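Local atomic coordinates of condensin complex subunit 3 (Schizosaccharomyces pombe, PDB entry 5OQR), a protein that serves as a regulatory subunit of condensin, the complex required for converting interphase chromatin into condensed, mitotic-like chromosomes. Residues C413-E416 against N417-C420; E459-C462 against L463-Q467; I544-L547 against T548-I552. All coordinates share one frame; numbering follows the deposited sequence.

Interaction 1: residues C413-E416 against N417-C420; sequences CSSE and NDFC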
loop_
_atom_site.group_PDB
_atom_site.type_symbol
_atom_site.label_atom_id
_atom_site.label_comp_id
_atom_site.label_asym_id
_atom_site.label_seq_id
_atom_site.Cartn_x
_atom_site.Cartn_y
_atom_site.Cartn_z
ATOM N N CYS A 413 -9.551 -12.688 36.180
ATOM C CA CYS A 413 -10.626 -13.514 36.708
ATOM C C CYS A 413 -10.444 -14.964 36.276
ATOM O O CYS A 413 -9.894 -15.258 35.211
ATOM C CB CYS A 413 -11.980 -12.990 36.238
ATOM S SG CYS A 413 -12.421 -11.391 36.928
ATOM N N SER A 414 -10.915 -15.879 37.123
ATOM C CA SER A 414 -10.759 -17.302 36.852
ATOM C C SER A 414 -11.687 -17.790 35.748
ATOM O O SER A 414 -11.391 -18.808 35.113
ATOM C CB SER A 414 -11.005 -18.106 38.128
ATOM O OG SER A 414 -12.226 -17.730 38.740
ATOM N N SER A 415 -12.795 -17.097 35.504
ATOM C CA SER A 415 -13.751 -17.523 34.491
ATOM C C SER A 415 -14.623 -16.336 34.110
ATOM O O SER A 415 -14.589 -15.284 34.750
ATOM C CB SER A 415 -14.607 -18.688 34.993
ATOM O OG SER A 415 -15.389 -18.296 36.105
ATOM N N GLU A 416 -15.410 -16.524 33.049
ATOM C CA GLU A 416 -16.332 -15.479 32.622
ATOM C C GLU A 416 -17.354 -15.162 33.702
ATOM O O GLU A 416 -17.775 -14.008 33.836
ATOM C CB GLU A 416 -17.052 -15.893 31.338
ATOM C CG GLU A 416 -16.181 -15.894 30.099
ATOM C CD GLU A 416 -16.993 -16.041 28.828
ATOM O OE1 GLU A 416 -18.232 -16.165 28.929
ATOM O OE2 GLU A 416 -16.397 -16.028 27.731
ATOM N N ASN A 417 -17.766 -16.165 34.478
ATOM C CA ASN A 417 -18.795 -15.944 35.486
ATOM C C ASN A 417 -18.287 -15.022 36.588
ATOM O O ASN A 417 -18.970 -14.067 36.975
ATOM C CB ASN A 417 -19.255 -17.282 36.064
ATOM C CG ASN A 417 -20.593 -17.179 36.769
ATOM O OD1 ASN A 417 -20.688 -17.382 37.979
ATOM N ND2 ASN A 417 -21.635 -16.850 36.014
ATOM N N ASP A 418 -17.087 -15.289 37.105
ATOM C CA ASP A 418 -16.498 -14.392 38.092
ATOM C C ASP A 418 -16.283 -13.002 37.515
ATOM O O ASP A 418 -16.378 -12.005 38.241
ATOM C CB ASP A 418 -15.174 -14.961 38.599
ATOM C CG ASP A 418 -15.333 -16.324 39.240
ATOM O OD1 ASP A 418 -14.350 -17.094 39.252
ATOM O OD2 ASP A 418 -16.443 -16.628 39.727
ATOM N N PHE A 419 -15.992 -12.914 36.216
ATOM C CA PHE A 419 -15.791 -11.615 35.584
ATOM C C PHE A 419 -17.099 -10.840 35.491
ATOM O O PHE A 419 -17.124 -9.626 35.722
ATOM C CB PHE A 419 -15.172 -11.805 34.200
ATOM C CG PHE A 419 -15.161 -10.561 33.365
ATOM C CD1 PHE A 419 -16.053 -10.410 32.318
ATOM C CD2 PHE A 419 -14.264 -9.543 33.626
ATOM C CE1 PHE A 419 -16.045 -9.269 31.546
ATOM C CE2 PHE A 419 -14.252 -8.398 32.859
ATOM C CZ PHE A 419 -15.144 -8.260 31.818
ATOM N N CYS A 420 -18.195 -11.523 35.157
ATOM C CA CYS A 420 -19.494 -10.861 35.132
ATOM C C CYS A 420 -19.917 -10.449 36.535
ATOM O O CYS A 420 -20.348 -9.311 36.755
ATOM C CB CYS A 420 -20.543 -11.779 34.499
ATOM S SG CYS A 420 -20.321 -12.075 32.731
#

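Interaction 2: residues E459-C462 against L463-Q467; sequences ELRC and LSYVQ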
loop_
_atom_site.group_PDB
_atom_site.type_symbol
_atom_site.label_atom_id
_atom_site.label_comp_id
_atom_site.label_asym_id
_atom_site.label_seq_id
_atom_site.Cartn_x
_atom_site.Cartn_y
_atom_site.Cartn_z
ATOM N N GLU A 459 -23.878 8.083 33.845
ATOM C CA GLU A 459 -24.546 7.022 33.102
ATOM C C GLU A 459 -23.720 6.587 31.897
ATOM O O GLU A 459 -23.644 5.392 31.592
ATOM C CB GLU A 459 -25.934 7.485 32.663
ATOM C CG GLU A 459 -26.870 6.346 32.298
ATOM C CD GLU A 459 -28.290 6.815 32.055
ATOM O OE1 GLU A 459 -28.526 8.041 32.106
ATOM O OE2 GLU A 459 -29.169 5.960 31.816
ATOM N N LEU A 460 -23.094 7.537 31.201
ATOM C CA LEU A 460 -22.260 7.178 30.061
ATOM C C LEU A 460 -21.061 6.342 30.483
ATOM O O LEU A 460 -20.626 5.463 29.731
ATOM C CB LEU A 460 -21.795 8.436 29.331
ATOM C CG LEU A 460 -22.835 9.120 28.444
ATOM C CD1 LEU A 460 -22.310 10.455 27.954
ATOM C CD2 LEU A 460 -23.211 8.235 27.264
ATOM N N ARG A 461 -20.507 6.600 31.667
ATOM C CA ARG A 461 -19.420 5.759 32.156
ATOM C C ARG A 461 -19.923 4.362 32.485
ATOM O O ARG A 461 -19.233 3.371 32.227
ATOM C CB ARG A 461 -18.771 6.391 33.386
ATOM C CG ARG A 461 -17.465 5.720 33.793
ATOM C CD ARG A 461 -17.030 6.129 35.187
ATOM N NE ARG A 461 -17.276 7.543 35.437
ATOM C CZ ARG A 461 -16.574 8.531 34.895
ATOM N NH1 ARG A 461 -16.876 9.790 35.183
ATOM N NH2 ARG A 461 -15.578 8.266 34.061
ATOM N N CYS A 462 -21.121 4.263 33.060
ATOM C CA CYS A 462 -21.694 2.956 33.355
ATOM C C CYS A 462 -21.891 2.155 32.077
ATOM O O CYS A 462 -21.436 1.013 31.970
ATOM C CB CYS A 462 -23.019 3.118 34.102
ATOM S SG CYS A 462 -22.843 3.692 35.801
ATOM N N LEU A 463 -22.559 2.749 31.087
ATOM C CA LEU A 463 -22.773 2.064 29.819
ATOM C C LEU A 463 -21.456 1.677 29.163
ATOM O O LEU A 463 -21.375 0.632 28.511
ATOM C CB LEU A 463 -23.594 2.944 28.882
ATOM C CG LEU A 463 -25.039 3.215 29.306
ATOM C CD1 LEU A 463 -25.666 4.263 28.406
ATOM C CD2 LEU A 463 -25.856 1.934 29.277
ATOM N N SER A 464 -20.420 2.500 29.319
ATOM C CA SER A 464 -19.103 2.119 28.822
ATOM C C SER A 464 -18.579 0.880 29.532
ATOM O O SER A 464 -17.873 0.070 28.924
ATOM C CB SER A 464 -18.126 3.281 28.987
ATOM O OG SER A 464 -18.545 4.397 28.227
ATOM N N TYR A 465 -18.904 0.716 30.816
ATOM C CA TYR A 465 -18.534 -0.507 31.520
ATOM C C TYR A 465 -19.380 -1.680 31.046
ATOM O O TYR A 465 -18.884 -2.805 30.935
ATOM C CB TYR A 465 -18.694 -0.326 33.031
ATOM C CG TYR A 465 -17.645 0.534 33.700
ATOM C CD1 TYR A 465 -16.899 1.458 32.984
ATOM C CD2 TYR A 465 -17.400 0.413 35.060
ATOM C CE1 TYR A 465 -15.945 2.241 33.606
ATOM C CE2 TYR A 465 -16.450 1.188 35.688
ATOM C CZ TYR A 465 -15.727 2.099 34.958
ATOM O OH TYR A 465 -14.779 2.869 35.588
ATOM N N VAL A 466 -20.663 -1.434 30.780
ATOM C CA VAL A 466 -21.529 -2.475 30.236
ATOM C C VAL A 466 -21.033 -2.898 28.863
ATOM O O VAL A 466 -20.987 -4.091 28.540
ATOM C CB VAL A 466 -22.986 -1.979 30.171
ATOM C CG1 VAL A 466 -23.905 -3.094 29.704
ATOM C CG2 VAL A 466 -23.438 -1.458 31.522
ATOM N N GLN A 467 -20.656 -1.925 28.037
ATOM C CA GLN A 467 -20.169 -2.224 26.698
ATOM C C GLN A 467 -18.945 -3.130 26.750
ATOM O O GLN A 467 -18.865 -4.128 26.027
ATOM C CB GLN A 467 -19.853 -0.920 25.970
ATOM C CG GLN A 467 -19.563 -1.075 24.496
ATOM C CD GLN A 467 -19.269 0.252 23.832
ATOM O OE1 GLN A 467 -19.426 1.310 24.441
ATOM N NE2 GLN A 467 -18.841 0.206 22.578
#

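Interaction 3: residues I544-L547 against T548-I552; sequences IRTL and TDMLI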
loop_
_atom_site.group_PDB
_atom_site.type_symbol
_atom_site.label_atom_id
_atom_site.label_comp_id
_atom_site.label_asym_id
_atom_site.label_seq_id
_atom_site.Cartn_x
_atom_site.Cartn_y
_atom_site.Cartn_z
ATOM N N ILE A 544 -25.907 -1.414 10.435
ATOM C CA ILE A 544 -25.136 -2.260 9.526
ATOM C C ILE A 544 -24.224 -3.194 10.312
ATOM O O ILE A 544 -24.152 -4.396 10.036
ATOM C CB ILE A 544 -24.330 -1.397 8.536
ATOM C CG1 ILE A 544 -25.256 -0.517 7.689
ATOM C CG2 ILE A 544 -23.465 -2.272 7.630
ATOM C CD1 ILE A 544 -26.174 -1.271 6.752
ATOM N N ARG A 545 -23.498 -2.653 11.291
ATOM C CA ARG A 545 -22.594 -3.487 12.076
ATOM C C ARG A 545 -23.362 -4.532 12.872
ATOM O O ARG A 545 -22.948 -5.694 12.953
ATOM C CB ARG A 545 -21.755 -2.623 13.019
ATOM C CG ARG A 545 -20.874 -1.595 12.334
ATOM C CD ARG A 545 -19.910 -0.962 13.328
ATOM N NE ARG A 545 -19.397 0.322 12.862
ATOM C CZ ARG A 545 -19.944 1.499 13.141
ATOM N NH1 ARG A 545 -21.033 1.577 13.892
ATOM N NH2 ARG A 545 -19.398 2.609 12.666
ATOM N N THR A 546 -24.483 -4.135 13.472
ATOM C CA THR A 546 -25.244 -5.056 14.310
ATOM C C THR A 546 -25.820 -6.198 13.487
ATOM O O THR A 546 -25.613 -7.373 13.805
ATOM C CB THR A 546 -26.359 -4.299 15.029
ATOM O OG1 THR A 546 -25.798 -3.193 15.742
ATOM C CG2 THR A 546 -27.087 -5.210 16.000
ATOM N N LEU A 547 -26.552 -5.869 12.421
ATOM C CA LEU A 547 -27.171 -6.901 11.598
ATOM C C LEU A 547 -26.120 -7.791 10.948
ATOM O O LEU A 547 -26.305 -9.009 10.847
ATOM C CB LEU A 547 -28.069 -6.250 10.549
ATOM C CG LEU A 547 -29.341 -5.633 11.137
ATOM C CD1 LEU A 547 -29.874 -4.522 10.258
ATOM C CD2 LEU A 547 -30.395 -6.697 11.334
ATOM N N THR A 548 -25.001 -7.209 10.516
ATOM C CA THR A 548 -23.941 -8.014 9.922
ATOM C C THR A 548 -23.347 -8.975 10.942
ATOM O O THR A 548 -23.085 -10.142 10.628
ATOM C CB THR A 548 -22.849 -7.113 9.340
ATOM O OG1 THR A 548 -23.413 -6.258 8.341
ATOM C CG2 THR A 548 -21.745 -7.942 8.701
ATOM N N ASP A 549 -23.123 -8.506 12.170
ATOM C CA ASP A 549 -22.527 -9.366 13.185
ATOM C C ASP A 549 -23.504 -10.425 13.677
ATOM O O ASP A 549 -23.088 -11.538 14.008
ATOM C CB ASP A 549 -22.021 -8.519 14.350
ATOM C CG ASP A 549 -20.693 -7.852 14.047
ATOM O OD1 ASP A 549 -20.284 -7.846 12.867
ATOM O OD2 ASP A 549 -20.058 -7.332 14.987
ATOM N N MET A 550 -24.797 -10.107 13.729
ATOM C CA MET A 550 -25.781 -11.115 14.109
ATOM C C MET A 550 -25.816 -12.257 13.100
ATOM O O MET A 550 -25.965 -13.424 13.480
ATOM C CB MET A 550 -27.162 -10.476 14.248
ATOM C CG MET A 550 -27.284 -9.544 15.443
ATOM S SD MET A 550 -28.967 -8.999 15.792
ATOM C CE MET A 550 -29.400 -8.206 14.264
ATOM N N LEU A 551 -25.676 -11.944 11.809
ATOM C CA LEU A 551 -25.636 -12.991 10.792
ATOM C C LEU A 551 -24.387 -13.849 10.935
ATOM O O LEU A 551 -24.465 -15.082 10.951
ATOM C CB LEU A 551 -25.696 -12.368 9.397
ATOM C CG LEU A 551 -27.054 -11.824 8.952
ATOM C CD1 LEU A 551 -26.900 -10.960 7.721
ATOM C CD2 LEU A 551 -28.018 -12.959 8.681
ATOM N N ILE A 552 -23.221 -13.212 11.030
ATOM C CA ILE A 552 -21.973 -13.958 11.145
ATOM C C ILE A 552 -21.961 -14.784 12.423
ATOM O O ILE A 552 -21.545 -15.949 12.424
ATOM C CB ILE A 552 -20.777 -12.991 11.081
ATOM C CG1 ILE A 552 -20.700 -12.348 9.697
ATOM C CG2 ILE A 552 -19.473 -13.712 11.405
ATOM C CD1 ILE A 552 -19.829 -11.118 9.639
#

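Interaction 1: residues C413-E416 against N417-C420
C413 and F419 form the close-packed side of this turn. The cysteine points its CB toward the new helix, and SG sits 3.6 Å from CA of F419 and 3.9 Å from its CB. With SG anti to the carbonyl carbon (chi1 -68°), the sulfur also comes to the edge of the phenyl ring, 5.5 Å from the F419 centroid and almost in the ring plane, a sulfur-aromatic contact. The ring itself, with CG anti to the backbone N (chi1 169°), leads away from the turn to pack on I406, L409 and R410 of helix 399-412 and on L469 of helix 457-471. E416 extends away from the turn to lie against R410 and I473, with OE2 hydrogen-bonded to T474 OG1.

C413 is the residue at which helix 399-412 breaks off, and S415 occupies the N-cap position of helix 416-434, a tight corner between consecutive helices at the end of HEAT repeat 6. The first turn closes through F419 N to S415 O (3.1 Å) and C420 N to E416 O (2.8 Å).

On the outer side the fit is looser and polar. S414 and D418 are exposed there, and the S415 hydroxyl OG stands 3.5 Å from D418 OD1; the modelled closeness of S414 to the same carboxylate is doubtful.

Interaction 2: residues E459-C462 against L463-Q467
R461 and Y465, one helical turn apart, run side by side and point the same way. The arginine starts with CG anti to the backbone N (chi1 -169°), and this lays its methylene groups along the tyrosine: CG is 3.8 Å from Y465 CE1, while CD is 4.0 Å from Y465 OH. These two carbons are what R461 brings to the tyrosine, so the contact is made by its aliphatic part. The chain bends at chi3, and the guanidinium plane ends steeply inclined to the ring, 72° from it. The tyrosine hydroxyl is hydrogen-bonded to L392 O, which fixes the far end of the ring, while I402, I426 and I427 pack on the same side chain.

S464 folds back on its own helix. Its OG, anti to the carbonyl carbon (chi1 -62°), donates to L460 O at 2.8 Å, and S464 N reaches that same oxygen at 3.0 Å from the opposite face of the carbonyl plane. One backbone acceptor is thus gripped twice by one residue, and OG is also hydrogen-bonded to K505 NZ.

L463 tucks its CG 3.5 Å from E459 O, beside the backbone bond from L463 N to E459 O. V466 N bonds to C462 O, and the C462 and V466 side chains face helices 416-434 and 480-495. Regular alpha-helix with one flank after another covered by neighbouring helices is typical of the alpha-helical solenoid to which helix 457-471 belongs.

Interaction 3: residues I544-L547 against T548-I552
T548 turns its hydroxyl back onto the preceding turn of the helix. Its OG1 donates to I544 O at 2.6 Å, and T548 N donates to that oxygen at 3.0 Å from the other face of the carbonyl plane. Placing OG1 anti to the carbonyl carbon (chi1 -59°) sets up this double grip. A valine here would probably leave I544 O with the backbone N-H as its one donor from this residue, and the side chain without its tie to the helix. The remaining backbone bonds follow the alpha-helical pattern, among them M550 N to T546 O at 2.9 Å.

Apolar contact centres on the methionine methyl. M550 bends at its last torsion, bringing CE to 3.4 Å from L547 CD2 and 4.2 Å from T546 CG2, so the methyl lies against L547 and just reaches T546; V525 and L515 pack on the same methionine.

Polar contacts lead to the partner: both carboxylate oxygens of D549, buried in the assembly, accept hydrogen bonds from the backbone of the chain of another protein, and aromatic packing from that chain also reaches R545 and T548. Helix 537-554, in HEAT repeat 8, thus shows the two-sided character of a HEAT solenoid helix, one flank buried among its neighbours and another holding a bound partner.

Interactions 2 and 3 are buried mid-helix contacts, whereas interaction 1 is partly buried at the corner where one helix ends and the next begins. Their places differ in chemistry: the corner combines an N-cap position with a cysteine sulfur at a ring edge, while both helix interiors use a hydroxyl doubling the grip on the carbonyl one turn back, by serine in interaction 2 and threonine in interaction 3. Interactions 1 and 2, centres about 19 Å apart, lie on successive helices, 416-434 and 457-471, which pack on each other. Interaction 3 stands about 22 Å from interaction 2, centre to centre, and is the one of the three that meets another protein.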